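Pumilio homolog 23 (Arabidopsis thaliana, PDB 5WZJ) binds RNA in a sequence-specific manner through pumilio repeats, recognising 18S rRNA, and probably regulates translation and the stability of target mRNAs. Local coordinates at residues Y56-D61 with H66-L71; H288-I293 with N303-K308; R487-L492 with F513-L518. All coordinates share one frame; numbering follows the deposited sequence.

Contact 1 (Y56-D61 with H66-L71); sequences YEIATD and HVLQTL. With nucleotides of chain B.
Leu-68 presents one methyl, CD2, to both Ile-58 and Ala-59, and the whole protein-to-protein contact turns on that branch. Its CG stands anti to the backbone N (chi1 -173°), which carries the fork across to helix 55-59. There CD2 settles against Ala-59, 3.7 Å from that residue's CB, while CG2 of Ile-58 closes on the same CD2 at 4.0 Å. The Ile-58 and Leu-68 side chains cross at about a right angle, so they meet methyl to methyl instead of lying alongside. Leu-68 also touches Val-103 of the next repeat and Leu-48 of helix 37-49.

Helix 64-74, which carries Leu-68, turns other residues to the RNA. The imidazole of His-66 lies with one face against guanine G11 of chain B, whose N2 sits 3.4 Å above the ring centre. Gln-69, extended beyond CG, brings OE1 to the base edge, where this one oxygen accepts from both G11 N1 (2.8 Å) and G11 N2 (3.0 Å). Its NE2 is bonded to Ser-106 OG, which helps to fix the rotation of the amide. An apolar side toward the neighbouring helix and a base-reading side toward the RNA are characteristic of the recognition helix of a pumilio repeat.

Contact 2 (H288-I293 with N303-K308); sequences HLVEVI and NEMFNK. With nucleotides of chain B.
Met-305 reaches across from helix 299-310 to Ile-293 and Val-290, bending at chi3 (74°) so that its thioether end lies against both. SD is 3.7 Å from Ile-293 CG2, and CE also spans to Val-290 CG1 at 4.1 Å. The methionine crosses Ile-293 at about a right angle, sulfur against methyl, all of it buried.

Helix 284-296, which this apolar contact joins to the next helix of the repeat, is the RNA-facing helix of pumilio repeat 5, and His-288 on it supplies the stacking side chain of the pumilio recognition code. From CB outward, His-288 first meets adenine: CB lies 3.4 Å from A8 N1 of chain B. CG continues over A8 C6, and CD2 approaches A8 N6. On the opposite face, CE1 comes to 3.4 Å from G7 C2 of chain B, and NE2 is 3.2 Å from G7 N1. ND1 is bonded to Asn-284 O, which restrains the ring's rotation between the bases. Were the imidazole of His-288 replaced by the methyl of an alanine, G7 and A8 would probably lose the flat group between them, leaving a gap in the stack.

One turn on, Glu-291 OE1 takes both G7 N1 (2.7 Å, N-H...O angle 149°) and G7 N2 (2.8 Å), while its OE2 makes a salt bridge with Arg-181.

Contact 3 (R487-L492 with F513-L518); sequences RLIIKL and FDACNL
Ile-489 meets Ala-515 and Cys-516 without a flat group between them. The one aromatic ring of the two segments, that of Phe-513, belongs to another interface: its CB leaves the backbone pointing away from helix 482-490, and the side chain packs on Trp-560 and Gln-564 of helix 557-565 and on Ile-524. The amide of Asn-517 is likewise engaged elsewhere: OD1 caps Leu-520 N in the first turn of helix 518-530.

What meets across the interface is a branched aliphatic chain set against a methyl and a thiol. Ile-489 uses both of its branches. CG2, anti to the backbone N because CG1 takes the position beside that N (chi1 -68°), touches Cys-516 SG at 3.6 Å. The longer branch ends in CD1, which comes to 4.0 Å from Ala-515 CB and to 4.1 Å from the same sulfur. SG therefore sits against two methyl groups of one isoleucine, with the alanine methyl beside it at the exposed border of the contact. In Cys-516, SG stands anti to the carbonyl carbon (chi1 -81°), and this brings the sulfur against Ile-489.

The receiving residues lie near the C-terminal part of helix 503-514, where Cys-516 N is bonded to Phe-513 O at 3.1 Å. Ile-489 comes from the end of helix 482-490, where Leu-492 N bonds to Ile-489 O at 2.9 Å. The contact thus joins the last turn of pumilio repeat 7 to a loop within repeat 8, as successive repeats stack.

No hydrogen bond or salt bridge joins the two segments. Their association rests on shape and on burial of apolar surface, and the cysteine sulfur contributes to it as a soft, weakly polar atom lying against methyls.

The three contacts follow one another along the chain and sample the pumilio superhelix from one end toward the other. Contact 1 and contact 3 fall on opposite sides of the chain's centre, their own centres about 62 Å apart, while contact 2 lies about 42 Å from the first and 46 Å from the third, centre to centre. None touches another. Contacts 1 and 2 each include a base-reading helix, and the earlier repeat holds G11 whereas the later one holds G7, so protein and RNA run antiparallel, as in other pumilio proteins. Contact 3, with its nearest atom about 9 Å from the RNA, instead illustrates how repeats join.

Contact 1 (Y56-D61 with H66-L71)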
loop_
_atom_site.group_PDB
_atom_site.type_symbol
_atom_site.label_atom_id
_atom_site.label_comp_id
_atom_site.label_asym_id
_atom_site.label_seq_id
_atom_site.Cartn_x
_atom_site.Cartn_y
_atom_site.Cartn_z
ATOM N N TYR A 56 -28.800 22.085 -4.718
ATOM C CA TYR A 56 -28.582 21.055 -5.731
ATOM C C TYR A 56 -28.211 21.677 -7.069
ATOM O O TYR A 56 -27.268 21.228 -7.736
ATOM C CB TYR A 56 -29.817 20.159 -5.894
ATOM C CG TYR A 56 -29.664 19.215 -7.078
ATOM C CD1 TYR A 56 -28.906 18.059 -6.967
ATOM C CD2 TYR A 56 -30.248 19.499 -8.310
ATOM C CE1 TYR A 56 -28.744 17.201 -8.044
ATOM C CE2 TYR A 56 -30.085 18.645 -9.397
ATOM C CZ TYR A 56 -29.331 17.501 -9.252
ATOM O OH TYR A 56 -29.149 16.646 -10.308
ATOM N N GLU A 57 -28.964 22.702 -7.484
ATOM C CA GLU A 57 -28.738 23.329 -8.780
ATOM C C GLU A 57 -27.352 23.948 -8.847
ATOM O O GLU A 57 -26.652 23.826 -9.857
ATOM C CB GLU A 57 -29.812 24.395 -9.043
ATOM C CG GLU A 57 -31.231 23.877 -9.222
ATOM C CD GLU A 57 -31.836 23.265 -7.964
ATOM O OE1 GLU A 57 -31.413 23.622 -6.844
ATOM O OE2 GLU A 57 -32.738 22.409 -8.102
ATOM N N ILE A 58 -26.926 24.605 -7.772
ATOM C CA ILE A 58 -25.627 25.265 -7.827
ATOM C C ILE A 58 -24.488 24.251 -7.718
ATOM O O ILE A 58 -23.490 24.340 -8.451
ATOM C CB ILE A 58 -25.547 26.352 -6.743
ATOM C CG1 ILE A 58 -26.526 27.475 -7.105
ATOM C CG2 ILE A 58 -24.101 26.883 -6.628
ATOM C CD1 ILE A 58 -26.922 28.344 -5.961
ATOM N N ALA A 59 -24.624 23.263 -6.831
ATOM C CA ALA A 59 -23.535 22.310 -6.617
ATOM C C ALA A 59 -23.330 21.392 -7.813
ATOM O O ALA A 59 -22.234 20.851 -7.998
ATOM C CB ALA A 59 -23.806 21.469 -5.373
ATOM N N THR A 60 -24.368 21.154 -8.602
ATOM C CA THR A 60 -24.224 20.296 -9.766
ATOM C C THR A 60 -23.991 21.082 -11.047
ATOM O O THR A 60 -23.903 20.476 -12.124
ATOM C CB THR A 60 -25.450 19.393 -9.931
ATOM O OG1 THR A 60 -26.609 20.206 -10.137
ATOM C CG2 THR A 60 -25.646 18.516 -8.662
ATOM N N ASP A 61 -23.886 22.403 -10.972
ATOM C CA ASP A 61 -23.593 23.149 -12.193
ATOM C C ASP A 61 -22.158 22.877 -12.629
ATOM O O ASP A 61 -21.242 22.892 -11.802
ATOM C CB ASP A 61 -23.796 24.641 -11.992
ATOM C CG ASP A 61 -23.615 25.398 -13.285
ATOM O OD1 ASP A 61 -24.561 25.377 -14.082
ATOM O OD2 ASP A 61 -22.512 25.938 -13.540
ATOM N N HIS A 66 -17.332 24.406 -9.130
ATOM C CA HIS A 66 -15.948 24.692 -8.770
ATOM C C HIS A 66 -15.855 25.895 -7.834
ATOM O O HIS A 66 -15.045 25.897 -6.901
ATOM C CB HIS A 66 -15.123 24.917 -10.043
ATOM C CG HIS A 66 -15.015 23.700 -10.909
ATOM N ND1 HIS A 66 -13.956 22.817 -10.829
ATOM C CD2 HIS A 66 -15.859 23.190 -11.841
ATOM C CE1 HIS A 66 -14.138 21.834 -11.690
ATOM N NE2 HIS A 66 -15.292 22.027 -12.307
ATOM N N VAL A 67 -16.668 26.929 -8.069
ATOM C CA VAL A 67 -16.678 28.078 -7.164
ATOM C C VAL A 67 -17.181 27.661 -5.790
ATOM O O VAL A 67 -16.621 28.055 -4.761
ATOM C CB VAL A 67 -17.530 29.219 -7.754
ATOM C CG1 VAL A 67 -17.577 30.395 -6.792
ATOM C CG2 VAL A 67 -16.964 29.647 -9.111
ATOM N N LEU A 68 -18.232 26.841 -5.754
ATOM C CA LEU A 68 -18.783 26.404 -4.477
ATOM C C LEU A 68 -17.751 25.614 -3.680
ATOM O O LEU A 68 -17.666 25.759 -2.457
ATOM C CB LEU A 68 -20.059 25.590 -4.723
ATOM C CG LEU A 68 -20.911 25.145 -3.532
ATOM C CD1 LEU A 68 -21.184 26.301 -2.557
ATOM C CD2 LEU A 68 -22.225 24.539 -4.029
ATOM N N GLN A 69 -16.920 24.811 -4.360
ATOM C CA GLN A 69 -15.819 24.133 -3.674
ATOM C C GLN A 69 -14.906 25.134 -2.982
ATOM O O GLN A 69 -14.502 24.934 -1.827
ATOM C CB GLN A 69 -14.992 23.305 -4.657
ATOM C CG GLN A 69 -15.649 22.032 -5.144
ATOM C CD GLN A 69 -14.703 21.224 -5.993
ATOM O OE1 GLN A 69 -14.723 21.317 -7.219
ATOM N NE2 GLN A 69 -13.859 20.423 -5.346
ATOM N N THR A 70 -14.533 26.195 -3.699
ATOM C CA THR A 70 -13.693 27.238 -3.126
ATOM C C THR A 70 -14.358 27.865 -1.909
ATOM O O THR A 70 -13.709 28.061 -0.877
ATOM C CB THR A 70 -13.398 28.305 -4.187
ATOM O OG1 THR A 70 -12.780 27.684 -5.322
ATOM C CG2 THR A 70 -12.466 29.384 -3.624
ATOM N N LEU A 71 -15.658 28.169 -2.004
ATOM C CA LEU A 71 -16.367 28.764 -0.869
ATOM C C LEU A 71 -16.375 27.831 0.346
ATOM O O LEU A 71 -16.180 28.271 1.486
ATOM C CB LEU A 71 -17.795 29.108 -1.278
ATOM C CG LEU A 71 -17.914 30.040 -2.490
ATOM C CD1 LEU A 71 -19.363 30.277 -2.805
ATOM C CD2 LEU A 71 -17.198 31.360 -2.223
ATOM P P G B 11 -16.156 11.785 -15.224
ATOM O OP1 G B 11 -17.262 10.796 -15.268
ATOM O OP2 G B 11 -15.104 11.781 -16.267
ATOM O "O5'" G B 11 -16.885 13.189 -15.182
ATOM C "C5'" G B 11 -16.219 14.404 -15.497
ATOM C "C4'" G B 11 -17.026 15.568 -14.973
ATOM O "O4'" G B 11 -16.655 15.794 -13.585
ATOM C "C3'" G B 11 -16.829 16.902 -15.691
ATOM O "O3'" G B 11 -18.043 17.664 -15.619
ATOM C "C2'" G B 11 -15.788 17.581 -14.824
ATOM O "O2'" G B 11 -15.772 18.988 -14.943
ATOM C "C1'" G B 11 -16.228 17.127 -13.426
ATOM N N9 G B 11 -15.146 17.190 -12.441
ATOM C C8 G B 11 -13.961 16.475 -12.445
ATOM N N7 G B 11 -13.158 16.813 -11.461
ATOM C C5 G B 11 -13.848 17.813 -10.776
ATOM C C6 G B 11 -13.489 18.564 -9.629
ATOM O O6 G B 11 -12.448 18.492 -8.969
ATOM N N1 G B 11 -14.478 19.490 -9.282
ATOM C C2 G B 11 -15.677 19.655 -9.946
ATOM N N2 G B 11 -16.520 20.588 -9.459
ATOM N N3 G B 11 -16.028 18.956 -11.015
ATOM C C4 G B 11 -15.074 18.067 -11.376
#

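Contact 2 (H288-I293 with N303-K308)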
loop_
_atom_site.group_PDB
_atom_site.type_symbol
_atom_site.label_atom_id
_atom_site.label_comp_id
_atom_site.label_asym_id
_atom_site.label_seq_id
_atom_site.Cartn_x
_atom_site.Cartn_y
_atom_site.Cartn_z
ATOM N N HIS A 288 -11.127 -8.117 -4.229
ATOM C CA HIS A 288 -10.581 -6.981 -3.481
ATOM C C HIS A 288 -11.216 -6.863 -2.099
ATOM O O HIS A 288 -10.533 -6.542 -1.114
ATOM C CB HIS A 288 -10.789 -5.679 -4.256
ATOM C CG HIS A 288 -9.758 -5.419 -5.304
ATOM N ND1 HIS A 288 -9.978 -5.656 -6.646
ATOM C CD2 HIS A 288 -8.504 -4.918 -5.210
ATOM C CE1 HIS A 288 -8.905 -5.301 -7.333
ATOM N NE2 HIS A 288 -7.996 -4.856 -6.486
ATOM N N LEU A 289 -12.531 -7.086 -2.005
ATOM C CA LEU A 289 -13.200 -7.015 -0.704
ATOM C C LEU A 289 -12.681 -8.094 0.247
ATOM O O LEU A 289 -12.433 -7.828 1.429
ATOM C CB LEU A 289 -14.718 -7.156 -0.878
ATOM C CG LEU A 289 -15.595 -7.051 0.386
ATOM C CD1 LEU A 289 -15.240 -5.811 1.208
ATOM C CD2 LEU A 289 -17.064 -6.990 -0.005
ATOM N N VAL A 290 -12.548 -9.331 -0.239
ATOM C CA VAL A 290 -12.134 -10.410 0.656
ATOM C C VAL A 290 -10.674 -10.232 1.100
ATOM O O VAL A 290 -10.312 -10.622 2.218
ATOM C CB VAL A 290 -12.373 -11.779 -0.005
ATOM C CG1 VAL A 290 -11.930 -12.913 0.929
ATOM C CG2 VAL A 290 -13.859 -11.945 -0.362
ATOM N N GLU A 291 -9.821 -9.642 0.253
ATOM C CA GLU A 291 -8.475 -9.269 0.698
ATOM C C GLU A 291 -8.541 -8.459 1.981
ATOM O O GLU A 291 -7.798 -8.715 2.933
ATOM C CB GLU A 291 -7.745 -8.447 -0.366
ATOM C CG GLU A 291 -7.287 -9.188 -1.611
ATOM C CD GLU A 291 -6.527 -8.243 -2.523
ATOM O OE1 GLU A 291 -7.017 -7.932 -3.629
ATOM O OE2 GLU A 291 -5.464 -7.756 -2.085
ATOM N N VAL A 292 -9.436 -7.476 2.023
ATOM C CA VAL A 292 -9.508 -6.603 3.188
ATOM C C VAL A 292 -10.111 -7.344 4.376
ATOM O O VAL A 292 -9.641 -7.206 5.511
ATOM C CB VAL A 292 -10.286 -5.320 2.850
ATOM C CG1 VAL A 292 -10.427 -4.458 4.101
ATOM C CG2 VAL A 292 -9.542 -4.533 1.763
ATOM N N ILE A 293 -11.145 -8.155 4.135
ATOM C CA ILE A 293 -11.710 -8.983 5.200
ATOM C C ILE A 293 -10.618 -9.801 5.884
ATOM O O ILE A 293 -10.531 -9.855 7.121
ATOM C CB ILE A 293 -12.822 -9.890 4.646
ATOM C CG1 ILE A 293 -14.064 -9.055 4.314
ATOM C CG2 ILE A 293 -13.171 -10.968 5.654
ATOM C CD1 ILE A 293 -15.117 -9.834 3.558
ATOM N N ASN A 303 -9.861 -18.087 11.107
ATOM C CA ASN A 303 -9.704 -19.541 11.102
ATOM C C ASN A 303 -10.886 -20.216 10.420
ATOM O O ASN A 303 -10.717 -21.214 9.711
ATOM C CB ASN A 303 -9.537 -20.069 12.532
ATOM C CG ASN A 303 -8.195 -19.676 13.145
ATOM O OD1 ASN A 303 -7.295 -19.221 12.443
ATOM N ND2 ASN A 303 -8.061 -19.847 14.456
ATOM N N GLU A 304 -12.089 -19.678 10.615
ATOM C CA GLU A 304 -13.273 -20.263 9.998
ATOM C C GLU A 304 -13.253 -20.087 8.479
ATOM O O GLU A 304 -13.593 -21.018 7.736
ATOM C CB GLU A 304 -14.532 -19.646 10.618
ATOM C CG GLU A 304 -15.865 -20.153 10.049
ATOM C CD GLU A 304 -16.264 -21.535 10.542
ATOM O OE1 GLU A 304 -15.456 -22.178 11.249
ATOM O OE2 GLU A 304 -17.391 -21.981 10.211
ATOM N N MET A 305 -12.849 -18.905 7.995
ATOM C CA MET A 305 -12.715 -18.713 6.552
ATOM C C MET A 305 -11.656 -19.648 5.968
ATOM O O MET A 305 -11.872 -20.271 4.917
ATOM C CB MET A 305 -12.386 -17.248 6.248
ATOM C CG MET A 305 -13.549 -16.308 6.579
ATOM S SD MET A 305 -13.144 -14.590 6.218
ATOM C CE MET A 305 -13.233 -14.625 4.428
ATOM N N PHE A 306 -10.495 -19.743 6.627
ATOM C CA PHE A 306 -9.445 -20.661 6.184
ATOM C C PHE A 306 -9.986 -22.077 6.021
ATOM O O PHE A 306 -9.808 -22.715 4.975
ATOM C CB PHE A 306 -8.283 -20.629 7.187
ATOM C CG PHE A 306 -7.088 -21.452 6.776
ATOM C CD1 PHE A 306 -7.086 -22.829 6.929
ATOM C CD2 PHE A 306 -5.953 -20.836 6.275
ATOM C CE1 PHE A 306 -5.980 -23.585 6.553
ATOM C CE2 PHE A 306 -4.851 -21.576 5.886
ATOM C CZ PHE A 306 -4.858 -22.954 6.038
ATOM N N ASN A 307 -10.695 -22.571 7.035
ATOM C CA ASN A 307 -11.157 -23.959 7.019
ATOM C C ASN A 307 -12.316 -24.177 6.049
ATOM O O ASN A 307 -12.318 -25.149 5.283
ATOM C CB ASN A 307 -11.551 -24.381 8.430
ATOM C CG ASN A 307 -10.339 -24.548 9.335
ATOM O OD1 ASN A 307 -9.298 -25.058 8.912
ATOM N ND2 ASN A 307 -10.468 -24.110 10.580
ATOM N N LYS A 308 -13.324 -23.303 6.073
ATOM C CA LYS A 308 -14.555 -23.589 5.341
ATOM C C LYS A 308 -14.542 -23.087 3.903
ATOM O O LYS A 308 -15.279 -23.621 3.073
ATOM C CB LYS A 308 -15.767 -22.987 6.069
ATOM C CG LYS A 308 -15.868 -23.402 7.533
ATOM C CD LYS A 308 -16.021 -24.919 7.707
ATOM C CE LYS A 308 -16.170 -25.297 9.200
ATOM N NZ LYS A 308 -17.400 -24.663 9.807
ATOM P P G B 7 -2.460 -6.810 -14.557
ATOM O OP1 G B 7 -2.647 -6.926 -16.022
ATOM O OP2 G B 7 -1.883 -5.622 -13.889
ATOM O "O5'" G B 7 -3.888 -6.952 -13.860
ATOM C "C5'" G B 7 -4.813 -7.931 -14.293
ATOM C "C4'" G B 7 -6.048 -7.936 -13.426
ATOM O "O4'" G B 7 -5.779 -8.589 -12.158
ATOM C "C3'" G B 7 -6.576 -6.574 -13.017
ATOM O "O3'" G B 7 -7.277 -5.925 -14.061
ATOM C "C2'" G B 7 -7.432 -6.916 -11.803
ATOM O "O2'" G B 7 -8.674 -7.462 -12.214
ATOM C "C1'" G B 7 -6.602 -8.033 -11.154
ATOM N N9 G B 7 -5.753 -7.494 -10.080
ATOM C C8 G B 7 -4.588 -6.776 -10.216
ATOM N N7 G B 7 -4.101 -6.400 -9.070
ATOM C C5 G B 7 -4.996 -6.882 -8.126
ATOM C C6 G B 7 -4.994 -6.782 -6.710
ATOM O O6 G B 7 -4.160 -6.224 -5.996
ATOM N N1 G B 7 -6.082 -7.420 -6.126
ATOM C C2 G B 7 -7.065 -8.060 -6.838
ATOM N N2 G B 7 -8.051 -8.611 -6.114
ATOM N N3 G B 7 -7.083 -8.157 -8.161
ATOM C C4 G B 7 -6.029 -7.552 -8.735
ATOM P P A B 8 -7.225 -4.323 -14.194
ATOM O OP1 A B 8 -8.046 -3.954 -15.371
ATOM O OP2 A B 8 -5.836 -3.840 -14.080
ATOM O "O5'" A B 8 -7.953 -3.860 -12.865
ATOM C "C5'" A B 8 -7.966 -2.505 -12.483
ATOM C "C4'" A B 8 -9.384 -2.070 -12.279
ATOM O "O4'" A B 8 -9.933 -2.734 -11.110
ATOM C "C3'" A B 8 -9.588 -0.584 -12.031
ATOM O "O3'" A B 8 -9.701 0.118 -13.266
ATOM C "C2'" A B 8 -10.874 -0.561 -11.234
ATOM O "O2'" A B 8 -11.951 -0.725 -12.149
ATOM C "C1'" A B 8 -10.748 -1.846 -10.396
ATOM N N9 A B 8 -10.138 -1.667 -9.056
ATOM C C8 A B 8 -8.886 -1.214 -8.689
ATOM N N7 A B 8 -8.676 -1.227 -7.385
ATOM C C5 A B 8 -9.845 -1.746 -6.854
ATOM C C6 A B 8 -10.271 -2.039 -5.540
ATOM N N6 A B 8 -9.562 -1.835 -4.424
ATOM N N1 A B 8 -11.514 -2.559 -5.394
ATOM C C2 A B 8 -12.279 -2.782 -6.471
ATOM N N3 A B 8 -11.989 -2.546 -7.746
ATOM C C4 A B 8 -10.741 -2.037 -7.872
#

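Contact 3 (R487-L492 with F513-L518)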
loop_
_atom_site.group_PDB
_atom_site.type_symbol
_atom_site.label_atom_id
_atom_site.label_comp_id
_atom_site.label_asym_id
_atom_site.label_seq_id
_atom_site.Cartn_x
_atom_site.Cartn_y
_atom_site.Cartn_z
ATOM N N ARG A 487 33.751 -10.659 0.411
ATOM C CA ARG A 487 33.999 -11.110 -0.951
ATOM C C ARG A 487 33.129 -10.352 -1.949
ATOM O O ARG A 487 33.603 -9.959 -3.022
ATOM C CB ARG A 487 33.753 -12.617 -1.057
ATOM C CG ARG A 487 33.864 -13.133 -2.504
ATOM C CD ARG A 487 33.449 -14.588 -2.627
ATOM N NE ARG A 487 33.638 -15.063 -3.996
ATOM C CZ ARG A 487 33.151 -16.208 -4.458
ATOM N NH1 ARG A 487 32.444 -16.994 -3.652
ATOM N NH2 ARG A 487 33.377 -16.561 -5.719
ATOM N N LEU A 488 31.850 -10.142 -1.621
ATOM C CA LEU A 488 30.969 -9.416 -2.533
ATOM C C LEU A 488 31.366 -7.950 -2.618
ATOM O O LEU A 488 31.420 -7.374 -3.709
ATOM C CB LEU A 488 29.501 -9.555 -2.091
ATOM C CG LEU A 488 28.481 -8.847 -3.007
ATOM C CD1 LEU A 488 27.210 -9.654 -3.142
ATOM C CD2 LEU A 488 28.149 -7.444 -2.515
ATOM N N ILE A 489 31.614 -7.320 -1.471
ATOM C CA ILE A 489 31.964 -5.902 -1.463
ATOM C C ILE A 489 33.200 -5.651 -2.318
ATOM O O ILE A 489 33.256 -4.679 -3.086
ATOM C CB ILE A 489 32.166 -5.422 -0.013
ATOM C CG1 ILE A 489 30.824 -5.443 0.735
ATOM C CG2 ILE A 489 32.791 -4.012 0.014
ATOM C CD1 ILE A 489 30.938 -5.132 2.228
ATOM N N ILE A 490 34.200 -6.532 -2.219
ATOM C CA ILE A 490 35.417 -6.362 -3.014
ATOM C C ILE A 490 35.104 -6.377 -4.505
ATOM O O ILE A 490 35.727 -5.647 -5.287
ATOM C CB ILE A 490 36.461 -7.432 -2.624
ATOM C CG1 ILE A 490 37.034 -7.087 -1.251
ATOM C CG2 ILE A 490 37.591 -7.526 -3.670
ATOM C CD1 ILE A 490 37.852 -8.200 -0.601
ATOM N N LYS A 491 34.119 -7.167 -4.927
ATOM C CA LYS A 491 33.836 -7.168 -6.357
ATOM C C LYS A 491 33.105 -5.910 -6.819
ATOM O O LYS A 491 32.895 -5.750 -8.025
ATOM C CB LYS A 491 33.056 -8.431 -6.733
ATOM C CG LYS A 491 34.009 -9.644 -6.828
ATOM C CD LYS A 491 33.326 -10.893 -7.321
ATOM C CE LYS A 491 32.560 -11.584 -6.201
ATOM N NZ LYS A 491 32.187 -12.972 -6.634
ATOM N N LEU A 492 32.736 -5.009 -5.912
ATOM C CA LEU A 492 32.219 -3.705 -6.314
ATOM C C LEU A 492 33.314 -2.656 -6.473
ATOM O O LEU A 492 33.010 -1.533 -6.902
ATOM C CB LEU A 492 31.182 -3.201 -5.311
ATOM C CG LEU A 492 29.881 -4.002 -5.212
ATOM C CD1 LEU A 492 28.987 -3.429 -4.127
ATOM C CD2 LEU A 492 29.141 -3.998 -6.544
ATOM N N PHE A 513 30.183 0.580 2.983
ATOM C CA PHE A 513 31.148 1.279 3.827
ATOM C C PHE A 513 31.013 0.846 5.281
ATOM O O PHE A 513 32.007 0.515 5.942
ATOM C CB PHE A 513 30.956 2.794 3.679
ATOM C CG PHE A 513 32.022 3.615 4.352
ATOM C CD1 PHE A 513 31.903 3.967 5.690
ATOM C CD2 PHE A 513 33.138 4.039 3.645
ATOM C CE1 PHE A 513 32.879 4.733 6.314
ATOM C CE2 PHE A 513 34.117 4.807 4.259
ATOM C CZ PHE A 513 33.985 5.154 5.598
ATOM N N ASP A 514 29.778 0.802 5.782
ATOM C CA ASP A 514 29.555 0.430 7.176
ATOM C C ASP A 514 30.017 -0.990 7.477
ATOM O O ASP A 514 30.463 -1.272 8.593
ATOM C CB ASP A 514 28.076 0.585 7.533
ATOM C CG ASP A 514 27.686 2.037 7.780
ATOM O OD1 ASP A 514 28.593 2.893 7.904
ATOM O OD2 ASP A 514 26.478 2.322 7.860
ATOM N N ALA A 515 29.939 -1.890 6.503
ATOM C CA ALA A 515 30.308 -3.285 6.721
ATOM C C ALA A 515 31.791 -3.573 6.472
ATOM O O ALA A 515 32.206 -4.733 6.596
ATOM C CB ALA A 515 29.443 -4.189 5.835
ATOM N N CYS A 516 32.599 -2.559 6.159
ATOM C CA CYS A 516 33.986 -2.735 5.749
ATOM C C CYS A 516 34.976 -2.481 6.875
ATOM O O CYS A 516 34.714 -1.728 7.816
ATOM C CB CYS A 516 34.335 -1.784 4.605
ATOM S SG CYS A 516 33.798 -2.363 3.058
ATOM N N ASN A 517 36.151 -3.089 6.722
ATOM C CA ASN A 517 37.340 -2.778 7.501
ATOM C C ASN A 517 37.968 -1.476 6.991
ATOM O O ASN A 517 37.535 -0.906 5.987
ATOM C CB ASN A 517 38.334 -3.942 7.416
ATOM C CG ASN A 517 38.710 -4.300 5.965
ATOM O OD1 ASN A 517 38.910 -3.427 5.122
ATOM N ND2 ASN A 517 38.790 -5.598 5.679
ATOM N N LEU A 518 39.028 -1.017 7.669
ATOM C CA LEU A 518 39.663 0.252 7.304
ATOM C C LEU A 518 40.138 0.251 5.856
ATOM O O LEU A 518 39.984 1.253 5.145
ATOM C CB LEU A 518 40.841 0.559 8.236
ATOM C CG LEU A 518 41.683 1.792 7.853
ATOM C CD1 LEU A 518 40.822 3.052 7.773
ATOM C CD2 LEU A 518 42.838 2.009 8.812
#